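Local coordinates for protein tRNA-splicing ligase RtcB (Thermus thermophilus, PDB 2EPG) that probably joins RNA ends carrying a 2',3'-cyclic phosphate or 3'-phosphate to 5'-hydroxyl ends, using GTP and manganese, in RNA repair, at residues Q220-V225 / A477-L482; S196-E201 / G253-Q258. All blocks are in the same frame, centred on the assembly; numbering follows the deposited sequence.

Contact 1 (Q220-V225 / A477-L482)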
ATOM      1  N   GLN A 220       7.642 -15.484   7.447  1.00 28.08           N
ATOM      2  CA  GLN A 220       8.011 -16.161   6.210  1.00 28.09           C
ATOM      3  C   GLN A 220       9.527 -16.324   6.141  1.00 28.58           C
ATOM      4  O   GLN A 220      10.275 -15.921   7.052  1.00 27.26           O
ATOM      5  CB  GLN A 220       7.585 -15.297   4.998  1.00 28.50           C
ATOM      6  CG  GLN A 220       6.385 -14.370   5.219  1.00 28.83           C
ATOM      7  CD  GLN A 220       6.419 -13.090   4.363  1.00 28.60           C
ATOM      8  OE1 GLN A 220       7.298 -12.228   4.530  1.00 27.60           O
ATOM      9  NE2 GLN A 220       5.467 -12.967   3.449  1.00 26.08           N
ATOM     10  N   TYR A 221       9.981 -16.926   5.051  1.00 27.67           N
ATOM     11  CA  TYR A 221      11.407 -17.053   4.832  1.00 28.03           C
ATOM     12  C   TYR A 221      11.652 -16.731   3.362  1.00 27.54           C
ATOM     13  O   TYR A 221      10.782 -16.933   2.517  1.00 27.43           O
ATOM     14  CB  TYR A 221      11.935 -18.451   5.213  1.00 25.51           C
ATOM     15  CG  TYR A 221      11.442 -19.613   4.372  1.00 28.46           C
ATOM     16  CD1 TYR A 221      10.271 -20.302   4.706  1.00 29.01           C
ATOM     17  CD2 TYR A 221      12.164 -20.040   3.258  1.00 26.76           C
ATOM     18  CE1 TYR A 221       9.835 -21.387   3.954  1.00 29.87           C
ATOM     19  CE2 TYR A 221      11.740 -21.119   2.500  1.00 30.24           C
ATOM     20  CZ  TYR A 221      10.578 -21.789   2.853  1.00 30.35           C
ATOM     21  OH  TYR A 221      10.163 -22.853   2.094  1.00 32.67           O
ATOM     22  N   VAL A 222      12.816 -16.175   3.070  1.00 27.25           N
ATOM     23  CA  VAL A 222      13.160 -15.831   1.699  1.00 27.23           C
ATOM     24  C   VAL A 222      13.500 -17.158   1.014  1.00 28.36           C
ATOM     25  O   VAL A 222      14.414 -17.848   1.456  1.00 27.85           O
ATOM     26  CB  VAL A 222      14.390 -14.896   1.678  1.00 24.39           C
ATOM     27  CG1 VAL A 222      14.795 -14.590   0.255  1.00 22.44           C
ATOM     28  CG2 VAL A 222      14.076 -13.610   2.437  1.00 27.01           C
ATOM     29  N   ASP A 223      12.766 -17.549  -0.025  1.00 29.20           N
ATOM     30  CA  ASP A 223      13.105 -18.813  -0.673  1.00 32.03           C
ATOM     31  C   ASP A 223      13.796 -18.638  -2.026  1.00 34.30           C
ATOM     32  O   ASP A 223      14.263 -19.611  -2.620  1.00 32.74           O
ATOM     33  CB  ASP A 223      11.875 -19.736  -0.797  1.00 35.09           C
ATOM     34  CG  ASP A 223      11.057 -19.483  -2.042  1.00 39.84           C
ATOM     35  OD1 ASP A 223      10.259 -20.372  -2.412  1.00 44.23           O
ATOM     36  OD2 ASP A 223      11.193 -18.405  -2.648  1.00 43.92           O
ATOM     37  N   GLU A 224      13.884 -17.396  -2.502  1.00 33.39           N
ATOM     38  CA  GLU A 224      14.543 -17.142  -3.767  1.00 35.00           C
ATOM     39  C   GLU A 224      15.044 -15.704  -3.853  1.00 34.50           C
ATOM     40  O   GLU A 224      14.363 -14.770  -3.417  1.00 33.27           O
ATOM     41  CB  GLU A 224      13.573 -17.439  -4.918  1.00 40.07           C
ATOM     42  CG  GLU A 224      14.249 -17.834  -6.221  1.00 47.25           C
ATOM     43  CD  GLU A 224      13.410 -18.807  -7.044  1.00 51.42           C
ATOM     44  OE1 GLU A 224      12.392 -18.375  -7.633  1.00 53.40           O
ATOM     45  OE2 GLU A 224      13.770 -20.009  -7.086  1.00 53.29           O
ATOM     46  N   VAL A 225      16.246 -15.533  -4.392  1.00 32.42           N
ATOM     47  CA  VAL A 225      16.819 -14.207  -4.559  1.00 33.60           C
ATOM     48  C   VAL A 225      17.093 -14.011  -6.050  1.00 34.44           C
ATOM     49  O   VAL A 225      17.801 -14.815  -6.660  1.00 35.43           O
ATOM     50  CB  VAL A 225      18.127 -14.052  -3.759  1.00 33.64           C
ATOM     51  CG1 VAL A 225      18.820 -12.757  -4.151  1.00 30.83           C
ATOM     52  CG2 VAL A 225      17.815 -14.057  -2.256  1.00 34.40           C
ATOM     53  N   ALA A 477      13.297 -10.479  -4.553  1.00 27.33           N
ATOM     54  CA  ALA A 477      13.185 -11.744  -3.826  1.00 27.80           C
ATOM     55  C   ALA A 477      11.764 -12.237  -3.706  1.00 27.39           C
ATOM     56  O   ALA A 477      10.813 -11.502  -3.976  1.00 25.39           O
ATOM     57  CB  ALA A 477      13.812 -11.614  -2.423  1.00 26.03           C
ATOM     58  N   ARG A 478      11.633 -13.503  -3.311  1.00 28.06           N
ATOM     59  CA  ARG A 478      10.336 -14.123  -3.111  1.00 28.71           C
ATOM     60  C   ARG A 478      10.324 -14.660  -1.699  1.00 29.23           C
ATOM     61  O   ARG A 478      11.331 -15.179  -1.222  1.00 29.87           O
ATOM     62  CB  ARG A 478      10.078 -15.264  -4.100  1.00 27.49           C
ATOM     63  CG  ARG A 478       8.673 -15.826  -3.954  1.00 28.28           C
ATOM     64  CD  ARG A 478       8.357 -16.867  -5.021  1.00 33.90           C
ATOM     65  NE  ARG A 478       9.109 -18.100  -4.828  1.00 36.70           N
ATOM     66  CZ  ARG A 478       9.231 -19.042  -5.754  1.00 39.60           C
ATOM     67  NH1 ARG A 478       9.929 -20.140  -5.504  1.00 40.02           N
ATOM     68  NH2 ARG A 478       8.667 -18.873  -6.941  1.00 40.99           N
ATOM     69  N   LEU A 479       9.167 -14.537  -1.054  1.00 28.00           N
ATOM     70  CA  LEU A 479       8.960 -14.937   0.326  1.00 29.72           C
ATOM     71  C   LEU A 479       7.870 -16.011   0.443  1.00 31.30           C
ATOM     72  O   LEU A 479       6.788 -15.869  -0.128  1.00 29.91           O
ATOM     73  CB  LEU A 479       8.528 -13.707   1.144  1.00 28.44           C
ATOM     74  CG  LEU A 479       9.471 -12.553   1.523  1.00 30.70           C
ATOM     75  CD1 LEU A 479      10.758 -12.592   0.748  1.00 28.65           C
ATOM     76  CD2 LEU A 479       8.729 -11.228   1.351  1.00 28.60           C
ATOM     77  N   ARG A 480       8.151 -17.066   1.201  1.00 31.23           N
ATOM     78  CA  ARG A 480       7.184 -18.138   1.406  1.00 32.35           C
ATOM     79  C   ARG A 480       6.712 -18.097   2.866  1.00 31.36           C
ATOM     80  O   ARG A 480       7.518 -17.999   3.791  1.00 32.42           O
ATOM     81  CB  ARG A 480       7.835 -19.482   1.069  1.00 36.02           C
ATOM     82  CG  ARG A 480       6.866 -20.649   1.085  1.00 39.77           C
ATOM     83  CD  ARG A 480       7.407 -21.854   0.327  1.00 40.93           C
ATOM     84  NE  ARG A 480       6.376 -22.879   0.227  1.00 43.82           N
ATOM     85  CZ  ARG A 480       5.931 -23.586   1.261  1.00 47.52           C
ATOM     86  NH1 ARG A 480       4.977 -24.492   1.085  1.00 50.12           N
ATOM     87  NH2 ARG A 480       6.458 -23.407   2.471  1.00 49.60           N
ATOM     88  N   PRO A 481       5.394 -18.158   3.093  1.00 32.57           N
ATOM     89  CA  PRO A 481       4.841 -18.120   4.454  1.00 33.60           C
ATOM     90  C   PRO A 481       5.004 -19.403   5.261  1.00 34.94           C
ATOM     91  O   PRO A 481       4.982 -20.500   4.705  1.00 34.60           O
ATOM     92  CB  PRO A 481       3.372 -17.788   4.218  1.00 33.42           C
ATOM     93  CG  PRO A 481       3.087 -18.498   2.933  1.00 34.51           C
ATOM     94  CD  PRO A 481       4.314 -18.216   2.088  1.00 34.27           C
ATOM     95  N   LEU A 482       5.172 -19.241   6.573  1.00 34.52           N
ATOM     96  CA  LEU A 482       5.316 -20.356   7.503  1.00 36.38           C
ATOM     97  C   LEU A 482       4.194 -20.290   8.528  1.00 36.12           C
ATOM     98  O   LEU A 482       3.637 -21.315   8.914  1.00 36.14           O
ATOM     99  CB  LEU A 482       6.646 -20.275   8.252  1.00 37.40           C
ATOM    100  CG  LEU A 482       7.926 -20.583   7.482  1.00 39.55           C
ATOM    101  CD1 LEU A 482       9.110 -20.001   8.230  1.00 40.96           C
ATOM    102  CD2 LEU A 482       8.068 -22.081   7.306  1.00 39.47           C
TER
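A477, within strand 474-486, sets its CB 4.1 Å from V222 CG1, on the face that also carries Q220, V222 and L479. R478 turns to the other face, its CG anti to the backbone N, and a bend at chi3 (70°) brings the guanidinium side-on to D223: R478 NE donates to the syn lone pair of D223 OD2 at 3.0 Å, and R478 NH1 meets D223 OD1 from above the carboxylate plane at 3.1 Å. E224 OE1, itself hydrogen-bonded to Y226, lies over one guanidinium face, a long salt bridge without a directed N-H, and Y390 adds a cation-pi contact. The R478 backbone donates from N to E224 O and accepts from D223 N at O; with V222 paired to L479 but E224 to R478, the antiparallel ladder slips by one residue, a beta bulge with D223 as the extra residue. Strands 216-225 and 474-486 are antiparallel neighbours, flanked by 240-247 and 391-395 respectively. L479 places CD1 3.9 Å from V222 CG2 and CD2 near Q220 OE1, which bonds T242, while Q220 NE2 bonds E218, a predicted GMP-binding residue. R480 and Y221 exchange two backbone bonds, that from R480 N to Y221 O nearly straight (171°). R480 CB covers one Y221 ring face in a CH-pi contact, 4.2 Å from the centroid. P481 pairs with Q220, and L482, at a chain corner, sets CG at the ring edge, 3.6 Å from Y221 CD1.

Contact 2 (S196-E201 / G253-Q258)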
ATOM      1  N   SER A 196     -14.061  13.112  11.262  1.00 35.07           N
ATOM      2  CA  SER A 196     -15.330  13.097  11.997  1.00 35.58           C
ATOM      3  C   SER A 196     -15.228  12.357  13.314  1.00 37.17           C
ATOM      4  O   SER A 196     -14.369  11.488  13.486  1.00 37.15           O
ATOM      5  CB  SER A 196     -16.443  12.465  11.151  1.00 34.85           C
ATOM      6  OG  SER A 196     -16.327  11.057  11.118  1.00 34.91           O
ATOM      7  N   GLU A 197     -16.113  12.705  14.245  1.00 37.99           N
ATOM      8  CA  GLU A 197     -16.129  12.069  15.559  1.00 39.03           C
ATOM      9  C   GLU A 197     -16.293  10.584  15.379  1.00 37.77           C
ATOM     10  O   GLU A 197     -15.642   9.792  16.046  1.00 37.59           O
ATOM     11  CB  GLU A 197     -17.308  12.557  16.403  1.00 42.23           C
ATOM     12  CG  GLU A 197     -17.362  14.037  16.639  1.00 48.09           C
ATOM     13  CD  GLU A 197     -18.481  14.391  17.584  1.00 51.14           C
ATOM     14  OE1 GLU A 197     -18.370  14.027  18.771  1.00 55.30           O
ATOM     15  OE2 GLU A 197     -19.473  15.013  17.145  1.00 53.11           O
ATOM     16  N   ARG A 198     -17.195  10.216  14.476  1.00 36.86           N
ATOM     17  CA  ARG A 198     -17.475   8.820  14.204  1.00 37.48           C
ATOM     18  C   ARG A 198     -16.224   8.072  13.730  1.00 38.23           C
ATOM     19  O   ARG A 198     -15.954   6.956  14.183  1.00 38.49           O
ATOM     20  CB  ARG A 198     -18.581   8.727  13.159  1.00 37.40           C
ATOM     21  CG  ARG A 198     -18.927   7.325  12.745  1.00 40.87           C
ATOM     22  CD  ARG A 198     -20.093   7.355  11.782  1.00 42.97           C
ATOM     23  NE  ARG A 198     -20.455   6.022  11.318  1.00 46.56           N
ATOM     24  CZ  ARG A 198     -21.562   5.761  10.630  1.00 48.76           C
ATOM     25  NH1 ARG A 198     -21.827   4.522  10.235  1.00 50.32           N
ATOM     26  NH2 ARG A 198     -22.413   6.742  10.355  1.00 50.18           N
ATOM     27  N   ALA A 199     -15.467   8.676  12.816  1.00 37.58           N
ATOM     28  CA  ALA A 199     -14.254   8.034  12.317  1.00 38.15           C
ATOM     29  C   ALA A 199     -13.241   7.918  13.446  1.00 37.64           C
ATOM     30  O   ALA A 199     -12.612   6.887  13.631  1.00 36.66           O
ATOM     31  CB  ALA A 199     -13.673   8.842  11.161  1.00 37.61           C
ATOM     32  N   PHE A 200     -13.101   8.984  14.216  1.00 40.23           N
ATOM     33  CA  PHE A 200     -12.155   8.993  15.316  1.00 44.58           C
ATOM     34  C   PHE A 200     -12.399   7.899  16.356  1.00 47.35           C
ATOM     35  O   PHE A 200     -11.481   7.151  16.700  1.00 48.22           O
ATOM     36  CB  PHE A 200     -12.165  10.360  15.991  1.00 46.26           C
ATOM     37  CG  PHE A 200     -11.158  10.494  17.079  1.00 48.60           C
ATOM     38  CD1 PHE A 200     -11.320   9.809  18.283  1.00 48.69           C
ATOM     39  CD2 PHE A 200     -10.024  11.280  16.893  1.00 50.52           C
ATOM     40  CE1 PHE A 200     -10.366   9.905  19.287  1.00 50.20           C
ATOM     41  CE2 PHE A 200      -9.059  11.385  17.890  1.00 51.85           C
ATOM     42  CZ  PHE A 200      -9.232  10.695  19.092  1.00 51.84           C
ATOM     43  N   GLU A 201     -13.626   7.812  16.864  1.00 48.58           N
ATOM     44  CA  GLU A 201     -13.977   6.808  17.867  1.00 50.64           C
ATOM     45  C   GLU A 201     -13.995   5.394  17.291  1.00 51.99           C
ATOM     46  O   GLU A 201     -13.697   4.429  17.987  1.00 51.57           O
ATOM     47  CB  GLU A 201     -15.355   7.114  18.470  1.00 52.52           C
ATOM     48  CG  GLU A 201     -15.432   8.411  19.274  1.00 55.60           C
ATOM     49  CD  GLU A 201     -16.849   8.720  19.756  1.00 59.31           C
ATOM     50  OE1 GLU A 201     -17.044   9.785  20.386  1.00 59.69           O
ATOM     51  OE2 GLU A 201     -17.768   7.901  19.505  1.00 59.78           O
ATOM     52  N   GLY A 253     -10.194   5.053   8.613  1.00 33.93           N
ATOM     53  CA  GLY A 253     -10.027   5.418   7.219  1.00 31.73           C
ATOM     54  C   GLY A 253     -11.265   5.154   6.389  1.00 33.59           C
ATOM     55  O   GLY A 253     -11.624   5.934   5.505  1.00 32.71           O
ATOM     56  N   HIS A 254     -11.923   4.042   6.670  1.00 32.65           N
ATOM     57  CA  HIS A 254     -13.130   3.684   5.946  1.00 36.50           C
ATOM     58  C   HIS A 254     -14.183   4.786   6.154  1.00 35.21           C
ATOM     59  O   HIS A 254     -14.808   5.251   5.200  1.00 35.24           O
ATOM     60  CB  HIS A 254     -13.654   2.344   6.470  1.00 40.90           C
ATOM     61  CG  HIS A 254     -14.753   1.759   5.647  1.00 45.66           C
ATOM     62  ND1 HIS A 254     -14.519   0.870   4.619  1.00 49.62           N
ATOM     63  CD2 HIS A 254     -16.097   1.921   5.707  1.00 48.74           C
ATOM     64  CE1 HIS A 254     -15.673   0.506   4.084  1.00 49.99           C
ATOM     65  NE2 HIS A 254     -16.644   1.130   4.727  1.00 50.16           N
ATOM     66  N   GLN A 255     -14.364   5.205   7.404  1.00 34.37           N
ATOM     67  CA  GLN A 255     -15.349   6.235   7.734  1.00 35.16           C
ATOM     68  C   GLN A 255     -15.019   7.555   7.051  1.00 34.59           C
ATOM     69  O   GLN A 255     -15.897   8.198   6.499  1.00 35.38           O
ATOM     70  CB  GLN A 255     -15.429   6.441   9.253  1.00 35.85           C
ATOM     71  CG  GLN A 255     -16.639   7.264   9.713  1.00 36.44           C
ATOM     72  CD  GLN A 255     -17.947   6.661   9.249  1.00 34.80           C
ATOM     73  OE1 GLN A 255     -18.231   5.507   9.532  1.00 38.73           O
ATOM     74  NE2 GLN A 255     -18.741   7.435   8.522  1.00 35.07           N
ATOM     75  N   VAL A 256     -13.750   7.959   7.088  1.00 35.31           N
ATOM     76  CA  VAL A 256     -13.326   9.195   6.440  1.00 32.41           C
ATOM     77  C   VAL A 256     -13.669   9.183   4.948  1.00 33.12           C
ATOM     78  O   VAL A 256     -14.054  10.209   4.371  1.00 34.46           O
ATOM     79  CB  VAL A 256     -11.798   9.424   6.611  1.00 32.47           C
ATOM     80  CG1 VAL A 256     -11.323  10.543   5.673  1.00 29.99           C
ATOM     81  CG2 VAL A 256     -11.494   9.794   8.041  1.00 29.87           C
ATOM     82  N   CYS A 257     -13.541   8.025   4.316  1.00 32.43           N
ATOM     83  CA  CYS A 257     -13.855   7.934   2.898  1.00 35.14           C
ATOM     84  C   CYS A 257     -15.352   8.154   2.709  1.00 34.40           C
ATOM     85  O   CYS A 257     -15.779   8.907   1.831  1.00 34.57           O
ATOM     86  CB  CYS A 257     -13.444   6.564   2.336  1.00 35.00           C
ATOM     87  SG  CYS A 257     -13.750   6.344   0.539  1.00 40.92           S
ATOM     88  N   GLN A 258     -16.142   7.496   3.550  1.00 36.20           N
ATOM     89  CA  GLN A 258     -17.601   7.597   3.501  1.00 37.50           C
ATOM     90  C   GLN A 258     -18.078   9.020   3.760  1.00 35.22           C
ATOM     91  O   GLN A 258     -18.913   9.542   3.033  1.00 35.04           O
ATOM     92  CB  GLN A 258     -18.226   6.659   4.534  1.00 39.01           C
ATOM     93  CG  GLN A 258     -19.735   6.777   4.634  1.00 45.54           C
ATOM     94  CD  GLN A 258     -20.454   6.186   3.435  1.00 48.44           C
ATOM     95  OE1 GLN A 258     -20.431   4.971   3.225  1.00 53.27           O
ATOM     96  NE2 GLN A 258     -21.092   7.042   2.636  1.00 49.96           N
TER
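Q255 carries most of this contact between two nearly antiparallel helical segments, whose axes run at 167° and approach to 8.3 Å. Q255 CB lies 3.5 Å from A199 CB, at the closest backbone point of the pair. Q255 CG, anti to the backbone N, rests on A199 CA and N, and comes within 4.1 Å of S196 OG. A bend at chi2 (57°) then turns the amide against the R198 chain, which is extended from CG to NE and crosses it at about a right angle: Q255 CD sits 3.4 Å from R198 CD. Q255 OE1 approaches R198 NE to 2.9 Å, but the angle is too poor for a hydrogen bond; R202 gives OE1 a weak one. NE2 lies over one face of the R198 guanidinium, the two planes 29° apart, and donates to D259. D259 also bonds S196 OG, the N-cap that accepts from A199 N at 3.0 Å, so one carboxylate ties the start of helix 197-203 to Q255. An alanine in place of Q255 removes the amide, with its bond to D259, and would probably loosen the join between helices 197-203 and 250-265. V256 CG2 touches A199 CB at 3.9 Å. Helix 197-203 thus lies between two helices: A199 faces 250-265, whereas F200 points away onto helix 153-162, and V256 also reaches I107 in a loop.

In the fold
Contact 1 and contact 2 lie on opposite sides of the chain's centre, their own centres 36 Å apart, and share no element, although helix 197-203 and strand 216-225 follow each other in the chain. Contact 1 is partly buried; contact 2 is buried, with R198 exposed at its margin. Contact 1 joins strands through backbone hydrogen bonds, with mostly apolar side chains and Q220 on one face, Y221, R480 and the R478-E224 pair on the other, and D223 joining from the bulge; contact 2 has no hydrogen bond across its segments and buries 210 Å² against 697 Å². Q220 adjoins predicted GMP-binding residues, whereas V256 is about 10 Å, side chain to side chain, from D106, a predicted manganese ligand.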